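Local coordinates for zinc finger (CCCH type) motif-containing protein (Toxoplasma gondii, PDB 7NG2) that probably recognises N6-methyladenosine in RNA through its YTH domain, the part present here, coupling this mark to polyadenylation of transcripts, at residues Ser12-Asn22 and Thr53-Asn63; Met74-Pro84 and Arg93-Met101. All coordinates share one frame; numbering follows the deposited sequence. Where two conformers were deposited one is given.

Contact 1. Residues Ser12-Asn22 and Thr53-Asn63; sequences STKRFFIIKSN and TDHVLLLFSAN
Lys14 to Ser21 pair residue for residue with His55 to Ala62, forming the parallel strand pair inside the mixed sheet of the YTH domain; helices 24-33 and 40-52 lie in the connection between them. The bonds alternate as parallel strands require: Leu57 N reaches Arg15 O at 2.8 Å, almost straight at 177°, and Leu57 O accepts from Phe17 N.

The middle is tightly packed on both faces. Toward helices 24-33 and 40-52, beta-branched Ile19 touches two neighbours at once, its CG2 lying 3.7 Å from Phe60 CD2 and its CG1 against Leu58 CB. Phe17 CD1 meets Val56 CG1 at 3.9 Å, large ring against small branch. On the other face, under helix 137-149, Phe16 and Leu57 point the same way, Phe16 CD2 touching Leu57 CB.

The ends are polar and more open to solvent, with Thr13 and Asn63 exposed and Lys20 partly so. Arg15 NH1 shares water 2 with Thr53 OG1, which also bonds Ala49 O of helix 40-52, while Arg15 NE forms a salt bridge with Glu134. Lys20, its chain bent twice (chi2 -60°, chi3 -69°), brings NZ to Ser61 OG, which also binds Gly67 O. At the start, Thr13 and Asp54 exchange bonds: Asp54 N gives to Thr13 OG1 at 2.8 Å, and Thr13 N meets Asp54 OD2 at 2.9 Å from above the carboxylate plane.

Contact 2. Residues Met74-Pro84 and Arg93-Met101; sequences MMSLPDPQLFP and RLGSNFRVM
Met74 and Val100 form an antiparallel, non-hydrogen-bonded pair where strand 67-74 runs out into a loop that folds along the start of strand 98-109. Beside this pair Met75 N bonds Arg99 O at 2.8 Å. The regular ladder then gives way to a side-chain substitute: Ser76 OG, set between its own N and carbonyl carbon (chi1 80°), takes the Arg99 N-H at 3.0 Å and 177°. The same hydroxyl donates to Leu77 O and accepts from water 3, so three bonds fix it; a small hydroxyl suits a place this close to the strand. By contrast, Ser76 O is buried without a polar partner, facing Phe98 CB.

On the inner side the long, unbranched Met74 crosses Phe98 at about a right angle in a Met-aromatic contact, its CE over one ring face, offset toward the rim, and its SD oblique, 4.9 Å from the ring centroid. Outward, Arg99 turns one guanidinium face to the Met75 backbone carbonyl, and Leu82 CD2 lies 3.6 Å from Arg99 CG, aliphatic stem against methyl.

Asn97 secures the far end with backbone and amide: its O accepts from Asp79 N at 2.7 Å, and its ND2, whose partner lies in the amide plane, donates to Leu82 O at 2.9 Å. Gln91 NE2 bonds its OD1. Between these two attachments, Asp79 OD1 accepts from Gln81 N, an Asx turn within the type I beta turn from Asp79 to Leu82, in a loop joining two adjacent antiparallel strands of the YTH sheet.

How the contacts relate
Both contacts belong to the mixed sheet of the YTH domain, their centres 15 Å apart. Contact 1 is complete before contact 2 begins along the chain: strands 14-21 and 55-62 come first, then strand 67-74 turns back antiparallel beside 55-62 and passes into the loop of contact 2, with strand 98-109 next across the sheet. The join is direct: Val56 O and Met74 N lie 2.9 Å apart, a probable hydrogen bond, and Leu58 CD1 packs against Phe98 CE1 and Val100 CG2. Contact 1 thus forms part of the buried middle of the domain, whereas contact 2 extends the same sheet into its partly exposed periphery.

Contact 1. Residues Ser12-Asn22 and Thr53-Asn63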
# COMPACT_ATOMS: atom_id res chain seq x y z
N SER A 12 18.64 0.89 -1.63
CA SER A 12 17.67 1.30 -2.62
C SER A 12 16.83 2.46 -2.11
O SER A 12 16.60 2.61 -0.91
CB SER A 12 16.75 0.13 -2.98
OG SER A 12 16.24 -0.49 -1.80
N THR A 13 16.35 3.28 -3.05
CA THR A 13 15.44 4.37 -2.69
C THR A 13 14.01 3.84 -2.56
O THR A 13 13.59 2.92 -3.27
CB THR A 13 15.49 5.48 -3.73
OG1 THR A 13 15.12 4.95 -5.01
CG2 THR A 13 16.91 6.07 -3.81
N LYS A 14 13.26 4.42 -1.63
CA LYS A 14 11.95 3.92 -1.28
C LYS A 14 11.00 5.07 -1.02
O LYS A 14 11.41 6.12 -0.51
CB LYS A 14 12.02 3.02 -0.04
CG LYS A 14 13.05 1.90 -0.17
CD LYS A 14 13.30 1.19 1.14
CE LYS A 14 14.44 0.20 0.99
NZ LYS A 14 15.76 0.83 1.03
N ARG A 15 9.74 4.87 -1.38
CA ARG A 15 8.65 5.73 -0.94
C ARG A 15 7.53 4.84 -0.44
O ARG A 15 7.36 3.72 -0.92
CB ARG A 15 8.17 6.68 -2.05
CG ARG A 15 9.22 7.74 -2.40
CD ARG A 15 8.81 8.63 -3.55
NE ARG A 15 7.73 9.53 -3.17
CZ ARG A 15 7.22 10.44 -3.97
NH1 ARG A 15 7.70 10.57 -5.20
NH2 ARG A 15 6.25 11.23 -3.55
N PHE A 16 6.77 5.34 0.54
CA PHE A 16 5.81 4.54 1.29
C PHE A 16 4.47 5.27 1.34
O PHE A 16 4.41 6.42 1.79
CB PHE A 16 6.30 4.35 2.74
CG PHE A 16 7.64 3.69 2.87
CD1 PHE A 16 8.81 4.43 2.80
CD2 PHE A 16 7.73 2.33 3.09
CE1 PHE A 16 10.05 3.82 2.95
CE2 PHE A 16 8.97 1.72 3.25
CZ PHE A 16 10.13 2.47 3.16
N PHE A 17 3.41 4.61 0.90
CA PHE A 17 2.09 5.22 0.84
C PHE A 17 1.09 4.33 1.55
O PHE A 17 1.12 3.11 1.39
CB PHE A 17 1.63 5.41 -0.61
CG PHE A 17 2.50 6.33 -1.40
CD1 PHE A 17 3.61 5.85 -2.08
CD2 PHE A 17 2.23 7.69 -1.45
CE1 PHE A 17 4.43 6.70 -2.81
CE2 PHE A 17 3.05 8.55 -2.18
CZ PHE A 17 4.16 8.04 -2.86
N ILE A 18 0.21 4.94 2.34
CA ILE A 18 -0.90 4.23 2.98
C ILE A 18 -2.06 4.13 1.99
O ILE A 18 -2.43 5.10 1.33
CB ILE A 18 -1.30 4.92 4.29
CG1 ILE A 18 -0.11 4.85 5.26
CG2 ILE A 18 -2.55 4.28 4.91
CD1 ILE A 18 -0.23 5.63 6.53
N ILE A 19 -2.61 2.92 1.85
CA ILE A 19 -3.74 2.64 0.99
C ILE A 19 -4.91 2.26 1.88
O ILE A 19 -4.79 1.39 2.73
CB ILE A 19 -3.42 1.47 0.05
CG1 ILE A 19 -2.31 1.86 -0.93
CG2 ILE A 19 -4.68 0.99 -0.67
CD1 ILE A 19 -2.72 2.91 -1.92
N LYS A 20 -6.06 2.90 1.66
CA LYS A 20 -7.28 2.56 2.38
C LYS A 20 -8.21 1.78 1.46
O LYS A 20 -8.23 1.99 0.25
CB LYS A 20 -7.99 3.82 2.88
CG LYS A 20 -7.18 4.67 3.87
CD LYS A 20 -6.79 3.92 5.14
CE LYS A 20 -8.02 3.64 6.00
NZ LYS A 20 -7.61 3.12 7.34
N SER A 21 -8.98 0.87 2.04
CA SER A 21 -9.93 0.09 1.27
C SER A 21 -11.25 0.06 2.01
O SER A 21 -11.28 -0.27 3.20
CB SER A 21 -9.44 -1.34 1.09
OG SER A 21 -10.37 -2.10 0.33
N ASN A 22 -12.35 0.39 1.34
CA ASN A 22 -13.62 0.33 2.05
C ASN A 22 -14.09 -1.10 2.27
O ASN A 22 -14.85 -1.35 3.21
CB ASN A 22 -14.69 1.19 1.37
CG ASN A 22 -15.23 0.57 0.10
OD1 ASN A 22 -14.47 0.06 -0.72
ND2 ASN A 22 -16.54 0.63 -0.08
N THR A 53 11.53 6.03 -8.27
CA THR A 53 11.94 5.45 -7.00
C THR A 53 12.25 3.99 -7.24
O THR A 53 11.58 3.34 -8.05
CB THR A 53 10.81 5.56 -5.96
OG1 THR A 53 10.23 6.86 -6.00
CG2 THR A 53 11.33 5.29 -4.57
N ASP A 54 13.26 3.46 -6.54
CA ASP A 54 13.59 2.06 -6.73
C ASP A 54 12.43 1.16 -6.31
O ASP A 54 12.10 0.19 -7.00
CB ASP A 54 14.86 1.68 -5.98
CG ASP A 54 16.09 2.43 -6.47
OD1 ASP A 54 16.09 3.05 -7.56
OD2 ASP A 54 17.09 2.38 -5.73
N HIS A 55 11.80 1.46 -5.17
CA HIS A 55 10.67 0.70 -4.63
C HIS A 55 9.58 1.63 -4.13
O HIS A 55 9.86 2.52 -3.32
CB HIS A 55 11.09 -0.17 -3.45
CG HIS A 55 12.18 -1.13 -3.76
ND1 HIS A 55 12.00 -2.20 -4.60
CD2 HIS A 55 13.46 -1.20 -3.32
CE1 HIS A 55 13.13 -2.88 -4.69
NE2 HIS A 55 14.03 -2.30 -3.91
N VAL A 56 8.36 1.41 -4.60
CA VAL A 56 7.18 2.08 -4.05
C VAL A 56 6.40 1.06 -3.24
O VAL A 56 5.91 0.06 -3.78
CB VAL A 56 6.32 2.69 -5.17
CG1 VAL A 56 5.02 3.22 -4.60
CG2 VAL A 56 7.09 3.79 -5.88
N LEU A 57 6.30 1.30 -1.93
CA LEU A 57 5.62 0.41 -1.00
C LEU A 57 4.24 0.95 -0.66
O LEU A 57 4.06 2.15 -0.45
CB LEU A 57 6.44 0.25 0.29
CG LEU A 57 7.76 -0.53 0.21
CD1 LEU A 57 7.61 -1.83 -0.57
CD2 LEU A 57 8.90 0.31 -0.34
N LEU A 58 3.27 0.04 -0.66
CA LEU A 58 1.88 0.33 -0.38
C LEU A 58 1.50 -0.41 0.89
O LEU A 58 1.62 -1.63 0.96
CB LEU A 58 1.00 -0.13 -1.54
CG LEU A 58 1.46 0.40 -2.90
CD1 LEU A 58 0.60 -0.23 -3.96
CD2 LEU A 58 1.38 1.92 -3.00
N LEU A 59 1.05 0.34 1.90
CA LEU A 59 0.75 -0.19 3.23
C LEU A 59 -0.77 -0.20 3.36
O LEU A 59 -1.39 0.86 3.42
CB LEU A 59 1.39 0.69 4.30
CG LEU A 59 2.91 0.56 4.49
CD1 LEU A 59 3.75 0.88 3.23
CD2 LEU A 59 3.38 1.41 5.67
N PHE A 60 -1.36 -1.40 3.38
CA PHE A 60 -2.80 -1.54 3.23
C PHE A 60 -3.51 -1.50 4.57
O PHE A 60 -3.14 -2.22 5.51
CB PHE A 60 -3.11 -2.86 2.53
CG PHE A 60 -2.81 -2.85 1.06
CD1 PHE A 60 -1.55 -3.18 0.59
CD2 PHE A 60 -3.79 -2.49 0.14
CE1 PHE A 60 -1.26 -3.19 -0.76
CE2 PHE A 60 -3.51 -2.48 -1.22
CZ PHE A 60 -2.24 -2.83 -1.67
N SER A 61 -4.56 -0.68 4.65
CA SER A 61 -5.37 -0.52 5.86
C SER A 61 -6.84 -0.42 5.47
O SER A 61 -7.29 0.61 4.95
CB SER A 61 -4.92 0.72 6.62
OG SER A 61 -5.80 0.98 7.69
N ALA A 62 -7.60 -1.47 5.73
CA ALA A 62 -9.03 -1.42 5.46
C ALA A 62 -9.71 -0.42 6.38
O ALA A 62 -9.34 -0.25 7.54
CB ALA A 62 -9.64 -2.81 5.66
N ASN A 63 -10.70 0.29 5.83
CA ASN A 63 -11.44 1.27 6.62
C ASN A 63 -12.02 0.62 7.87
O ASN A 63 -12.68 -0.41 7.80
CB ASN A 63 -12.59 1.83 5.77
CG ASN A 63 -12.12 2.77 4.66
OD1 ASN A 63 -10.95 3.13 4.57
ND2 ASN A 63 -13.06 3.17 3.81
O HOH W 1 16.63 -3.00 -2.63
O HOH W 2 10.19 9.82 -6.42

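Contact 2. Residues Met74-Pro84 and Arg93-Met101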
# COMPACT_ATOMS: atom_id res chain seq x y z
N MET A 74 4.42 -1.73 -5.52
CA MET A 74 3.84 -1.40 -6.81
C MET A 74 4.76 -1.91 -7.91
O MET A 74 5.95 -1.61 -7.94
CB MET A 74 3.71 0.12 -6.91
CG MET A 74 3.05 0.62 -8.17
SD MET A 74 2.89 2.41 -8.08
CE MET A 74 2.05 2.75 -9.62
N MET A 75 4.20 -2.71 -8.83
CA MET A 75 5.01 -3.41 -9.82
C MET A 75 4.86 -2.85 -11.23
O MET A 75 5.67 -3.20 -12.10
CB MET A 75 4.63 -4.89 -9.86
CG MET A 75 4.78 -5.62 -8.53
SD MET A 75 6.45 -5.60 -7.85
CE MET A 75 7.32 -6.60 -9.05
N SER A 76 3.86 -2.03 -11.48
CA SER A 76 3.65 -1.49 -12.82
C SER A 76 2.94 -0.16 -12.71
O SER A 76 2.35 0.16 -11.67
CB SER A 76 2.82 -2.45 -13.69
OG SER A 76 1.42 -2.34 -13.41
N LEU A 77 2.97 0.59 -13.81
CA LEU A 77 2.13 1.76 -13.95
C LEU A 77 0.68 1.31 -14.14
O LEU A 77 0.41 0.18 -14.53
CB LEU A 77 2.56 2.55 -15.18
CG LEU A 77 3.87 3.34 -15.03
CD1 LEU A 77 4.30 3.96 -16.36
CD2 LEU A 77 3.75 4.40 -13.94
N PRO A 78 -0.27 2.20 -13.86
CA PRO A 78 -1.67 1.93 -14.24
C PRO A 78 -1.76 1.51 -15.70
O PRO A 78 -1.13 2.11 -16.58
CB PRO A 78 -2.36 3.28 -13.98
CG PRO A 78 -1.52 3.91 -12.89
CD PRO A 78 -0.11 3.51 -13.21
N ASP A 79 -2.51 0.44 -15.94
CA ASP A 79 -2.49 -0.32 -17.19
C ASP A 79 -3.92 -0.68 -17.58
O ASP A 79 -4.54 -1.51 -16.92
CB ASP A 79 -1.65 -1.59 -16.98
CG ASP A 79 -1.55 -2.47 -18.21
OD1 ASP A 79 -2.16 -2.14 -19.25
OD2 ASP A 79 -0.85 -3.50 -18.14
N PRO A 80 -4.46 -0.08 -18.64
CA PRO A 80 -5.86 -0.36 -19.00
C PRO A 80 -6.14 -1.81 -19.35
O PRO A 80 -7.31 -2.22 -19.32
CB PRO A 80 -6.11 0.56 -20.20
CG PRO A 80 -5.10 1.65 -20.06
CD PRO A 80 -3.89 1.00 -19.46
N GLN A 81 -5.13 -2.62 -19.65
CA GLN A 81 -5.34 -4.02 -20.01
C GLN A 81 -5.18 -4.97 -18.84
O GLN A 81 -5.30 -6.19 -19.03
CB GLN A 81 -4.40 -4.43 -21.16
CG GLN A 81 -4.45 -3.52 -22.38
CD GLN A 81 -5.87 -3.14 -22.79
OE1 GLN A 81 -6.76 -3.99 -22.82
NE2 GLN A 81 -6.08 -1.87 -23.09
N LEU A 82 -4.90 -4.48 -17.64
CA LEU A 82 -4.74 -5.35 -16.49
C LEU A 82 -6.10 -5.56 -15.83
O LEU A 82 -6.74 -4.60 -15.38
CB LEU A 82 -3.76 -4.74 -15.49
CG LEU A 82 -3.50 -5.56 -14.23
CD1 LEU A 82 -2.83 -6.88 -14.58
CD2 LEU A 82 -2.66 -4.76 -13.26
N PHE A 83 -6.54 -6.82 -15.77
CA PHE A 83 -7.81 -7.25 -15.19
C PHE A 83 -8.93 -6.23 -15.43
O PHE A 83 -9.52 -5.73 -14.47
CB PHE A 83 -7.66 -7.61 -13.71
CG PHE A 83 -6.80 -8.82 -13.49
CD1 PHE A 83 -7.27 -10.09 -13.76
CD2 PHE A 83 -5.50 -8.68 -13.02
CE1 PHE A 83 -6.47 -11.21 -13.57
CE2 PHE A 83 -4.70 -9.79 -12.83
CZ PHE A 83 -5.18 -11.05 -13.10
N PRO A 84 -9.27 -5.92 -16.67
CA PRO A 84 -10.25 -4.86 -16.91
C PRO A 84 -11.58 -5.17 -16.25
O PRO A 84 -12.13 -6.26 -16.38
CB PRO A 84 -10.38 -4.83 -18.44
CG PRO A 84 -9.11 -5.43 -18.94
CD PRO A 84 -8.72 -6.46 -17.93
N ARG A 93 -14.73 5.19 -11.61
CA ARG A 93 -14.29 6.35 -10.84
C ARG A 93 -12.85 6.23 -10.36
O ARG A 93 -12.43 6.99 -9.48
CB ARG A 93 -15.22 6.62 -9.66
CG ARG A 93 -16.61 7.06 -10.07
CD ARG A 93 -17.60 6.90 -8.93
NE ARG A 93 -18.38 5.67 -9.06
CZ ARG A 93 -18.56 4.80 -8.07
NH1 ARG A 93 -18.01 5.01 -6.88
NH2 ARG A 93 -19.28 3.70 -8.27
N LEU A 94 -12.09 5.29 -10.91
CA LEU A 94 -10.72 5.06 -10.51
C LEU A 94 -9.80 5.22 -11.71
O LEU A 94 -10.24 5.21 -12.86
CB LEU A 94 -10.55 3.64 -9.95
CG LEU A 94 -11.38 3.33 -8.70
CD1 LEU A 94 -11.36 1.83 -8.40
CD2 LEU A 94 -10.84 4.11 -7.51
N GLY A 95 -8.51 5.38 -11.43
CA GLY A 95 -7.51 5.20 -12.46
C GLY A 95 -7.44 3.74 -12.89
O GLY A 95 -8.15 2.87 -12.38
N SER A 96 -6.56 3.47 -13.85
CA SER A 96 -6.44 2.11 -14.36
C SER A 96 -5.77 1.21 -13.32
O SER A 96 -5.02 1.67 -12.45
CB SER A 96 -5.62 2.09 -15.66
OG SER A 96 -6.30 2.74 -16.72
N ASN A 97 -6.04 -0.09 -13.43
CA ASN A 97 -5.44 -1.06 -12.53
C ASN A 97 -3.94 -1.14 -12.72
O ASN A 97 -3.42 -1.00 -13.83
CB ASN A 97 -6.03 -2.45 -12.80
CG ASN A 97 -7.51 -2.53 -12.50
OD1 ASN A 97 -8.01 -1.81 -11.64
ND2 ASN A 97 -8.21 -3.40 -13.20
N PHE A 98 -3.22 -1.37 -11.63
CA PHE A 98 -1.79 -1.60 -11.69
C PHE A 98 -1.43 -2.83 -10.88
O PHE A 98 -2.18 -3.26 -9.99
CB PHE A 98 -0.97 -0.37 -11.24
CG PHE A 98 -1.31 0.13 -9.86
CD1 PHE A 98 -0.64 -0.34 -8.75
CD2 PHE A 98 -2.27 1.12 -9.68
CE1 PHE A 98 -0.92 0.15 -7.48
CE2 PHE A 98 -2.57 1.61 -8.42
CZ PHE A 98 -1.89 1.12 -7.32
N ARG A 99 -0.29 -3.43 -11.22
CA ARG A 99 0.14 -4.64 -10.55
C ARG A 99 0.75 -4.32 -9.19
O ARG A 99 1.48 -3.33 -9.02
CB ARG A 99 1.16 -5.38 -11.41
CG ARG A 99 0.53 -6.20 -12.53
CD ARG A 99 1.53 -7.13 -13.20
NE ARG A 99 2.55 -6.40 -13.94
CZ ARG A 99 3.86 -6.47 -13.68
NH1 ARG A 99 4.30 -7.24 -12.69
NH2 ARG A 99 4.72 -5.76 -14.40
N VAL A 100 0.45 -5.19 -8.22
CA VAL A 100 1.01 -5.12 -6.87
C VAL A 100 1.51 -6.51 -6.51
O VAL A 100 0.87 -7.52 -6.83
CB VAL A 100 -0.06 -4.67 -5.85
CG1 VAL A 100 0.50 -4.69 -4.43
CG2 VAL A 100 -0.57 -3.29 -6.20
N MET A 101 2.66 -6.56 -5.85
CA MET A 101 3.20 -7.79 -5.29
C MET A 101 3.04 -7.68 -3.78
O MET A 101 3.72 -6.86 -3.15
CB MET A 101 4.67 -7.94 -5.68
CG MET A 101 5.41 -9.09 -4.99
SD MET A 101 7.15 -9.21 -5.47
CE MET A 101 7.02 -9.70 -7.18
O HOH W 3 0.41 -4.29 -15.66
O HOH W 4 -7.37 -1.20 -15.75